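PDB 2HQ7: protein, related to general stress protein 26(GS26) of B.subtilis from Clostridium acetobutylicum, which probably binds FMN and acts as an oxidoreductase, as a member of the pyridoxamine 5'-phosphate oxidase family related to general stress protein 26. Local coordinates for residues V23-E28 against T56-R61; K35-L40 against L50-S55; K64-C69 against V84-I89. One frame throughout, in Å; residues are numbered along the deposited sequence.

Interaction 1. Residues V23-E28 against T56-R61; sequences VGTNGE and TRMVER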
loop_
_atom_site.group_PDB
_atom_site.type_symbol
_atom_site.label_atom_id
_atom_site.label_comp_id
_atom_site.label_asym_id
_atom_site.label_seq_id
_atom_site.Cartn_x
_atom_site.Cartn_y
_atom_site.Cartn_z
ATOM N N VAL B 23 3.485 2.678 -2.901
ATOM C CA VAL B 23 4.239 1.850 -3.829
ATOM C C VAL B 23 4.621 0.557 -3.135
ATOM O O VAL B 23 5.364 0.576 -2.135
ATOM C CB VAL B 23 5.519 2.531 -4.267
ATOM C CG1 VAL B 23 6.307 1.600 -5.165
ATOM C CG2 VAL B 23 5.225 3.840 -4.920
ATOM N N GLY B 24 4.150 -0.561 -3.677
ATOM C CA GLY B 24 4.499 -1.860 -3.162
ATOM C C GLY B 24 5.706 -2.462 -3.875
ATOM O O GLY B 24 5.764 -2.462 -5.079
ATOM N N THR B 25 6.659 -2.966 -3.104
ATOM C CA THR B 25 7.855 -3.565 -3.622
ATOM C C THR B 25 8.114 -4.893 -2.911
ATOM O O THR B 25 7.527 -5.185 -1.884
ATOM C CB THR B 25 9.094 -2.660 -3.409
ATOM O OG1 THR B 25 9.192 -2.297 -2.026
ATOM C CG2 THR B 25 9.047 -1.440 -4.251
ATOM N N ASN B 26 9.010 -5.673 -3.485
ATOM C CA ASN B 26 9.433 -6.940 -2.904
ATOM C C ASN B 26 10.590 -6.698 -1.964
ATOM O O ASN B 26 11.681 -6.419 -2.417
ATOM C CB ASN B 26 9.844 -7.898 -3.985
ATOM C CG ASN B 26 8.678 -8.350 -4.831
ATOM O OD1 ASN B 26 8.724 -8.288 -6.050
ATOM N ND2 ASN B 26 7.635 -8.795 -4.188
ATOM N N GLY B 27 10.322 -6.749 -0.662
ATOM C CA GLY B 27 11.322 -6.449 0.349
ATOM C C GLY B 27 12.174 -7.644 0.734
ATOM O O GLY B 27 12.065 -8.729 0.148
ATOM N N GLU B 28 13.046 -7.431 1.713
ATOM C CA GLU B 28 13.940 -8.491 2.186
ATOM C C GLU B 28 13.138 -9.625 2.784
ATOM O O GLU B 28 12.051 -9.407 3.362
ATOM C CB GLU B 28 14.928 -7.955 3.240
ATOM C CG GLU B 28 15.973 -6.975 2.715
ATOM N N THR B 56 20.126 3.667 -0.505
ATOM C CA THR B 56 20.847 2.560 -1.131
ATOM C C THR B 56 20.064 1.243 -1.029
ATOM O O THR B 56 20.059 0.465 -1.965
ATOM C CB THR B 56 22.223 2.369 -0.504
ATOM O OG1 THR B 56 22.062 2.121 0.899
ATOM C CG2 THR B 56 23.083 3.602 -0.727
ATOM N N ARG B 57 19.413 1.006 0.106
ATOM C CA ARG B 57 18.532 -0.153 0.268
ATOM C C ARG B 57 17.534 -0.255 -0.893
ATOM O O ARG B 57 17.536 -1.229 -1.627
ATOM C CB ARG B 57 17.780 -0.074 1.615
ATOM C CG ARG B 57 17.366 -1.411 2.235
ATOM C CD ARG B 57 17.631 -1.462 3.763
HETATM N N MSE B 58 16.703 0.768 -1.059
HETATM C CA MSE B 58 15.652 0.757 -2.068
HETATM C C MSE B 58 16.245 0.577 -3.455
HETATM O O MSE B 58 15.735 -0.190 -4.248
HETATM C CB MSE B 58 14.841 2.064 -2.018
HETATM C CG MSE B 58 13.727 2.197 -3.041
HETATM SE SE MSE B 58 12.282 0.838 -2.879
HETATM C CE MSE B 58 13.224 -0.771 -3.421
ATOM N N VAL B 59 17.331 1.281 -3.737
ATOM C CA VAL B 59 17.948 1.236 -5.058
ATOM C C VAL B 59 18.468 -0.150 -5.376
ATOM O O VAL B 59 18.165 -0.696 -6.430
ATOM C CB VAL B 59 19.090 2.249 -5.187
ATOM C CG1 VAL B 59 19.852 2.026 -6.490
ATOM C CG2 VAL B 59 18.542 3.660 -5.096
ATOM N N GLU B 60 19.246 -0.707 -4.460
ATOM C CA GLU B 60 19.745 -2.066 -4.585
ATOM C C GLU B 60 18.618 -3.073 -4.790
ATOM O O GLU B 60 18.759 -3.973 -5.602
ATOM C CB GLU B 60 20.545 -2.457 -3.347
ATOM C CG GLU B 60 21.919 -1.787 -3.249
ATOM C CD GLU B 60 22.651 -2.102 -1.929
ATOM O OE1 GLU B 60 22.007 -2.612 -0.966
ATOM O OE2 GLU B 60 23.872 -1.821 -1.861
ATOM N N ARG B 61 17.533 -2.930 -4.029
ATOM C CA ARG B 61 16.350 -3.778 -4.153
ATOM C C ARG B 61 15.677 -3.656 -5.515
ATOM O O ARG B 61 15.317 -4.664 -6.121
ATOM C CB ARG B 61 15.312 -3.455 -3.066
ATOM C CG ARG B 61 13.872 -4.068 -3.331
ATOM C CD ARG B 61 12.778 -3.601 -2.335
ATOM N NE ARG B 61 13.343 -3.526 -0.993
ATOM C CZ ARG B 61 12.792 -2.900 0.034
ATOM N NH1 ARG B 61 11.605 -2.303 -0.069
ATOM N NH2 ARG B 61 13.443 -2.884 1.186
#
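Thr25, Asn26 and Gly27, at the end of a strand and the turn beyond it, face Met58 and Arg61 of a helix; the axes of strand 23-26 and helix 56-61 pass 10.0 Å apart at 68°. Arg61 carries most of the contact. Its chain leaves the helix extended, with CG anti to the backbone N, and bends at chi3 (-39°), which turns NE across the end of the strand. The guanidinium is then met from two directions: Gly27 CA sits over the centre of one face, 3.8 Å above the plane, while Thr25 OG1 lies at the edge, nearly in plane, and accepts a hydrogen bond from Arg61 NH1 (3.1 Å). Nearer the backbone, Asn26 O closes to 3.0 Å of Arg61 CD, so the aliphatic part of the arginine is tight against the strand. The Thr25 methyl, CG2, meets the selenium of selenomethionine Met58 tip to tip, at 4.2 Å from SE. This surface contact joins helix 56-64 to the C-terminal end of strand 20-26, an inner strand of the family's split-barrel sheet. Ser55 OG caps the helix at Met58 N, Arg61 also touches Asn33 on strand 32-43, and Thr25 packs on Ile68 of strand 67-74, the strand's other neighbour in the sheet.

Interaction 2. Residues K35-L40 against L50-S55; sequences KAMMRL and LSTNTS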
loop_
_atom_site.group_PDB
_atom_site.type_symbol
_atom_site.label_atom_id
_atom_site.label_comp_id
_atom_site.label_asym_id
_atom_site.label_seq_id
_atom_site.Cartn_x
_atom_site.Cartn_y
_atom_site.Cartn_z
ATOM N N LYS B 35 5.767 1.746 0.593
ATOM C CA LYS B 35 6.210 3.110 0.878
ATOM C C LYS B 35 5.388 4.132 0.114
ATOM O O LYS B 35 4.980 3.867 -1.016
ATOM C CB LYS B 35 7.664 3.271 0.444
ATOM C CG LYS B 35 8.339 4.454 1.048
ATOM C CD LYS B 35 9.817 4.404 0.734
ATOM C CE LYS B 35 10.561 5.597 1.290
ATOM N NZ LYS B 35 12.037 5.382 1.136
ATOM N N ALA B 36 5.162 5.295 0.730
ATOM C CA ALA B 36 4.585 6.459 0.044
ATOM C C ALA B 36 5.636 7.143 -0.853
ATOM O O ALA B 36 6.806 7.265 -0.492
ATOM C CB ALA B 36 3.990 7.455 1.046
HETATM N N MSE B 37 5.232 7.479 -2.071
HETATM C CA MSE B 37 6.093 8.205 -2.995
HETATM C C MSE B 37 5.322 9.331 -3.610
HETATM O O MSE B 37 4.112 9.403 -3.468
HETATM C CB MSE B 37 6.624 7.279 -4.076
HETATM C CG MSE B 37 7.686 6.362 -3.568
HETATM SE SE MSE B 37 8.577 5.393 -4.994
HETATM C CE MSE B 37 9.082 6.829 -6.206
HETATM N N MSE B 38 6.028 10.246 -4.253
HETATM C CA MSE B 38 5.378 11.414 -4.836
HETATM C C MSE B 38 5.260 11.204 -6.341
HETATM O O MSE B 38 6.197 10.723 -6.995
HETATM C CB MSE B 38 6.146 12.699 -4.480
HETATM C CG MSE B 38 6.057 13.823 -5.512
HETATM SE SE MSE B 38 6.665 15.556 -4.785
HETATM C CE MSE B 38 5.067 15.861 -3.654
ATOM N N ARG B 39 4.077 11.497 -6.853
ATOM C CA ARG B 39 3.792 11.456 -8.255
ATOM C C ARG B 39 4.267 12.763 -8.861
ATOM O O ARG B 39 3.708 13.816 -8.577
ATOM C CB ARG B 39 2.294 11.318 -8.518
ATOM C CG ARG B 39 1.978 11.286 -10.022
ATOM C CD ARG B 39 0.509 11.181 -10.322
ATOM N NE ARG B 39 -0.290 12.252 -9.742
ATOM C CZ ARG B 39 -0.327 13.502 -10.178
ATOM N NH1 ARG B 39 0.429 13.913 -11.186
ATOM N NH2 ARG B 39 -1.101 14.360 -9.564
ATOM N N LEU B 40 5.302 12.677 -9.693
ATOM C CA LEU B 40 5.793 13.813 -10.451
ATOM C C LEU B 40 4.922 14.011 -11.700
ATOM O O LEU B 40 4.594 15.127 -12.064
ATOM C CB LEU B 40 7.246 13.580 -10.871
ATOM C CG LEU B 40 8.250 13.486 -9.741
ATOM C CD1 LEU B 40 9.656 13.124 -10.299
ATOM C CD2 LEU B 40 8.332 14.706 -8.864
ATOM N N LEU B 50 7.738 9.018 -10.649
ATOM C CA LEU B 50 7.599 9.203 -9.215
ATOM C C LEU B 50 8.892 9.662 -8.621
ATOM O O LEU B 50 9.973 9.394 -9.169
ATOM C CB LEU B 50 7.203 7.886 -8.555
ATOM C CG LEU B 50 5.981 7.132 -9.051
ATOM C CD1 LEU B 50 6.003 5.746 -8.481
ATOM C CD2 LEU B 50 4.653 7.899 -8.664
ATOM N N SER B 51 8.776 10.339 -7.492
ATOM C CA SER B 51 9.923 10.758 -6.702
ATOM C C SER B 51 9.981 10.100 -5.333
ATOM O O SER B 51 8.975 9.939 -4.687
ATOM C CB SER B 51 9.883 12.258 -6.451
ATOM O OG SER B 51 11.132 12.676 -5.974
ATOM N N THR B 52 11.190 9.763 -4.910
ATOM C CA THR B 52 11.438 9.311 -3.558
ATOM C C THR B 52 12.864 9.661 -3.160
ATOM O O THR B 52 13.698 10.054 -4.004
ATOM C CB THR B 52 11.160 7.798 -3.414
ATOM O OG1 THR B 52 10.986 7.461 -2.029
ATOM C CG2 THR B 52 12.280 6.949 -4.063
ATOM N N ASN B 53 13.137 9.537 -1.868
ATOM C CA ASN B 53 14.477 9.780 -1.351
ATOM C C ASN B 53 15.443 8.652 -1.722
ATOM O O ASN B 53 15.113 7.473 -1.613
ATOM C CB ASN B 53 14.440 9.990 0.159
ATOM C CG ASN B 53 13.801 8.812 0.896
ATOM O OD1 ASN B 53 12.578 8.791 1.148
ATOM N ND2 ASN B 53 14.618 7.806 1.203
ATOM N N THR B 54 16.634 9.032 -2.185
ATOM C CA THR B 54 17.698 8.067 -2.430
ATOM C C THR B 54 17.960 7.323 -1.135
ATOM O O THR B 54 18.306 7.928 -0.130
ATOM C CB THR B 54 18.992 8.740 -2.858
ATOM O OG1 THR B 54 18.701 9.743 -3.835
ATOM C CG2 THR B 54 19.980 7.705 -3.431
ATOM N N SER B 55 17.702 6.024 -1.158
ATOM C CA SER B 55 18.193 5.093 -0.143
ATOM C C SER B 55 18.912 3.996 -0.918
ATOM O O SER B 55 18.387 3.472 -1.905
ATOM C CB SER B 55 17.043 4.531 0.720
ATOM O OG SER B 55 16.668 3.208 0.365
HETATM O O HOH W 1 13.278 5.266 -1.211
#
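Met38 and Ser51 form the hydrogen-bonded pair of this antiparallel hairpin: Met38 N donates to Ser51 O at 3.0 Å, almost straight, and Ser51 N donates back to Met38 O at 2.7 Å. Arg39 and Leu50 follow as a non-hydrogen-bonded pair, with Leu50 CD2 lying against Arg39 CA (3.7 Å). On the side where Leu50 points, the selenomethionine Met37 crosses Thr52 at a slant, its CG 3.8 Å from Thr52 CB and its SE close to Thr52 CG2. Leu40 CD2 rests on Ser51 CB (3.8 Å). Toward the open end of the hairpin Lys35 is stretched out past CG, its ammonium carried to Asn53, where the bond from NZ to OD1 is weak at 3.5 Å. A water does more: it accepts from Lys35 NZ at 2.7 Å, donates to Asn53 O, and hydrogen-bonds to Thr52 OG1, bridging the strands where they splay. Further out, Ser51 OG is held by Tyr108 OH, and Ala36 and Lys35 pack on Tyr71 and Tyr130 of the second subunit. The hairpin sits inside the barrel-like sheet between strand 20-26, whose Val23 touches Met37, and strand 117-131, whose Leu120 touches Met37 and Thr52.

Interaction 3. Residues K64-C69 against V84-I89; sequences KNNKIC and VGTIEI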
loop_
_atom_site.group_PDB
_atom_site.type_symbol
_atom_site.label_atom_id
_atom_site.label_comp_id
_atom_site.label_asym_id
_atom_site.label_seq_id
_atom_site.Cartn_x
_atom_site.Cartn_y
_atom_site.Cartn_z
ATOM N N LYS B 64 17.564 -5.453 -8.303
ATOM C CA LYS B 64 17.476 -6.898 -8.309
ATOM C C LYS B 64 16.054 -7.355 -8.590
ATOM O O LYS B 64 15.838 -8.451 -9.071
ATOM C CB LYS B 64 17.907 -7.443 -6.949
ATOM C CG LYS B 64 19.300 -7.000 -6.491
ATOM C CD LYS B 64 20.388 -7.987 -6.888
ATOM C CE LYS B 64 21.557 -7.986 -5.910
ATOM N NZ LYS B 64 21.127 -8.501 -4.579
ATOM N N ASN B 65 15.062 -6.530 -8.248
ATOM C CA ASN B 65 13.676 -6.914 -8.460
ATOM C C ASN B 65 12.849 -5.644 -8.637
ATOM O O ASN B 65 12.666 -4.917 -7.687
ATOM C CB ASN B 65 13.200 -7.727 -7.262
ATOM C CG ASN B 65 11.843 -8.339 -7.463
ATOM O OD1 ASN B 65 11.008 -7.831 -8.205
ATOM N ND2 ASN B 65 11.615 -9.450 -6.793
ATOM N N ASN B 66 12.398 -5.379 -9.862
ATOM C CA ASN B 66 11.663 -4.154 -10.201
ATOM C C ASN B 66 10.176 -4.366 -10.424
ATOM O O ASN B 66 9.517 -3.526 -10.996
ATOM C CB ASN B 66 12.283 -3.490 -11.441
ATOM C CG ASN B 66 12.097 -4.307 -12.711
ATOM O OD1 ASN B 66 11.611 -5.437 -12.678
ATOM N ND2 ASN B 66 12.414 -3.707 -13.838
ATOM N N LYS B 67 9.644 -5.473 -9.924
ATOM C CA LYS B 67 8.228 -5.755 -9.988
ATOM C C LYS B 67 7.566 -5.046 -8.824
ATOM O O LYS B 67 7.914 -5.230 -7.643
ATOM C CB LYS B 67 7.980 -7.253 -9.929
ATOM C CG LYS B 67 8.533 -8.033 -11.153
ATOM C CD LYS B 67 8.133 -9.508 -11.049
ATOM C CE LYS B 67 8.762 -10.306 -12.192
ATOM N NZ LYS B 67 8.065 -11.588 -12.428
ATOM N N ILE B 68 6.654 -4.162 -9.165
ATOM C CA ILE B 68 6.073 -3.347 -8.153
ATOM C C ILE B 68 4.588 -3.220 -8.396
ATOM O O ILE B 68 4.038 -3.636 -9.439
ATOM C CB ILE B 68 6.728 -1.929 -8.057
ATOM C CG1 ILE B 68 6.379 -1.060 -9.255
ATOM C CG2 ILE B 68 8.236 -1.988 -7.840
ATOM C CD1 ILE B 68 6.356 0.417 -8.885
ATOM N N CYS B 69 3.932 -2.593 -7.448
ATOM C CA CYS B 69 2.594 -2.138 -7.706
ATOM C C CYS B 69 2.385 -0.778 -7.090
ATOM O O CYS B 69 3.080 -0.374 -6.151
ATOM C CB CYS B 69 1.578 -3.139 -7.216
ATOM S SG CYS B 69 1.246 -3.031 -5.500
ATOM N N VAL B 84 -0.287 -2.701 -11.538
ATOM C CA VAL B 84 0.807 -3.651 -11.430
ATOM C C VAL B 84 1.724 -3.535 -12.654
ATOM O O VAL B 84 1.262 -3.383 -13.791
ATOM C CB VAL B 84 0.267 -5.088 -11.300
ATOM C CG1 VAL B 84 1.454 -6.131 -11.398
ATOM C CG2 VAL B 84 -0.491 -5.229 -10.044
ATOM N N GLY B 85 3.023 -3.606 -12.418
ATOM C CA GLY B 85 4.004 -3.264 -13.444
ATOM C C GLY B 85 5.414 -3.278 -12.927
ATOM O O GLY B 85 5.677 -3.884 -11.916
ATOM N N THR B 86 6.320 -2.642 -13.675
ATOM C CA THR B 86 7.733 -2.596 -13.358
ATOM C C THR B 86 8.240 -1.167 -13.392
ATOM O O THR B 86 7.718 -0.311 -14.106
ATOM C CB THR B 86 8.574 -3.351 -14.404
ATOM O OG1 THR B 86 8.286 -2.790 -15.674
ATOM C CG2 THR B 86 8.248 -4.806 -14.425
ATOM N N ILE B 87 9.294 -0.927 -12.641
ATOM C CA ILE B 87 9.771 0.421 -12.405
ATOM C C ILE B 87 11.254 0.500 -12.786
ATOM O O ILE B 87 11.985 -0.457 -12.606
ATOM C CB ILE B 87 9.550 0.776 -10.942
ATOM C CG1 ILE B 87 9.570 2.286 -10.746
ATOM C CG2 ILE B 87 10.575 0.041 -10.050
ATOM C CD1 ILE B 87 8.812 2.738 -9.535
ATOM N N GLU B 88 11.688 1.629 -13.348
ATOM C CA GLU B 88 13.115 1.827 -13.580
ATOM C C GLU B 88 13.547 3.161 -12.976
ATOM O O GLU B 88 12.766 4.118 -12.959
ATOM C CB GLU B 88 13.431 1.753 -15.063
ATOM C CG GLU B 88 13.060 2.947 -15.860
ATOM C CD GLU B 88 13.927 3.091 -17.132
ATOM O OE1 GLU B 88 15.162 3.305 -17.008
ATOM O OE2 GLU B 88 13.361 3.014 -18.244
ATOM N N ILE B 89 14.769 3.211 -12.462
ATOM C CA ILE B 89 15.335 4.438 -11.881
ATOM C C ILE B 89 15.872 5.259 -13.016
ATOM O O ILE B 89 16.606 4.756 -13.826
ATOM C CB ILE B 89 16.514 4.143 -10.925
ATOM C CG1 ILE B 89 16.054 3.333 -9.701
ATOM C CG2 ILE B 89 17.221 5.449 -10.482
ATOM C CD1 ILE B 89 17.201 2.500 -9.038
#
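Ile68 and Ile87 bring two branched side chains together across the hairpin formed by strands 67-74 and 79-90. Ile68 CB lies against Gly24 O of strand 20-26. From there CG1 is set between the backbone N and the carbonyl carbon (chi1 70°), and it passes Gly85 O at 3.9 Å. The other branch, CG2, meets Ile87 CG2 at 3.8 Å. At the tip, CD1 is pressed onto Ile87 CD1 at 3.4 Å, closer than two methyl carbons normally pack, and also lies near Ile87 CB; the two isoleucines cross at about a right angle. Leu62 of helix 56-64 touches both, while Phe122 of strand 117-131 packs on Ile68 and Leu120 on Ile87, in the hydrophobic core. The hairpin belongs to the antiparallel, curled sheet of the split barrel known from FMN-binding proteins of the pyridoxamine phosphate oxidase type. Its ladder runs through Ile68 and Gly85, a hydrogen-bonded pair in which Ile68 N donates to Gly85 O at 2.9 Å and Gly85 N to Ile68 O at 3.1 Å. Before the strand proper, Asn66 O takes the N-H of Ile87 and also a CA-H contact from Thr86 at 3.1 Å. The side chains of Asn66 and Thr86 lie side by side, OD1 3.8 Å from CG2. An Asx turn leads in, Asn65 OD1 accepting from Lys67 N at 3.2 Å. On the face with Thr86 and Val84, Lys67 reaches Asn29 O of the second subunit through NZ, and Tyr31 of that subunit packs on all three.

Overall arrangement
From the N terminus, strand 20-26 comes first, and interaction 1 closes a loop from it to helix 56-64. Nested inside that loop is interaction 2, the hairpin of strands 32-43 and 47-53, the first of them pairing with strand 20-26, the second leading into the helix. The helix then passes into strand 67-74, and interaction 3 follows in series, closing the next hairpin with strand 79-90; no loops cross. Strand 20-26 lies between strands 32-43 and 67-74 in the same sheet, linking both hairpins, which also meet directly where Leu50 CD1 packs on Ile87 CD1. Each of the three contacts reaches the second subunit.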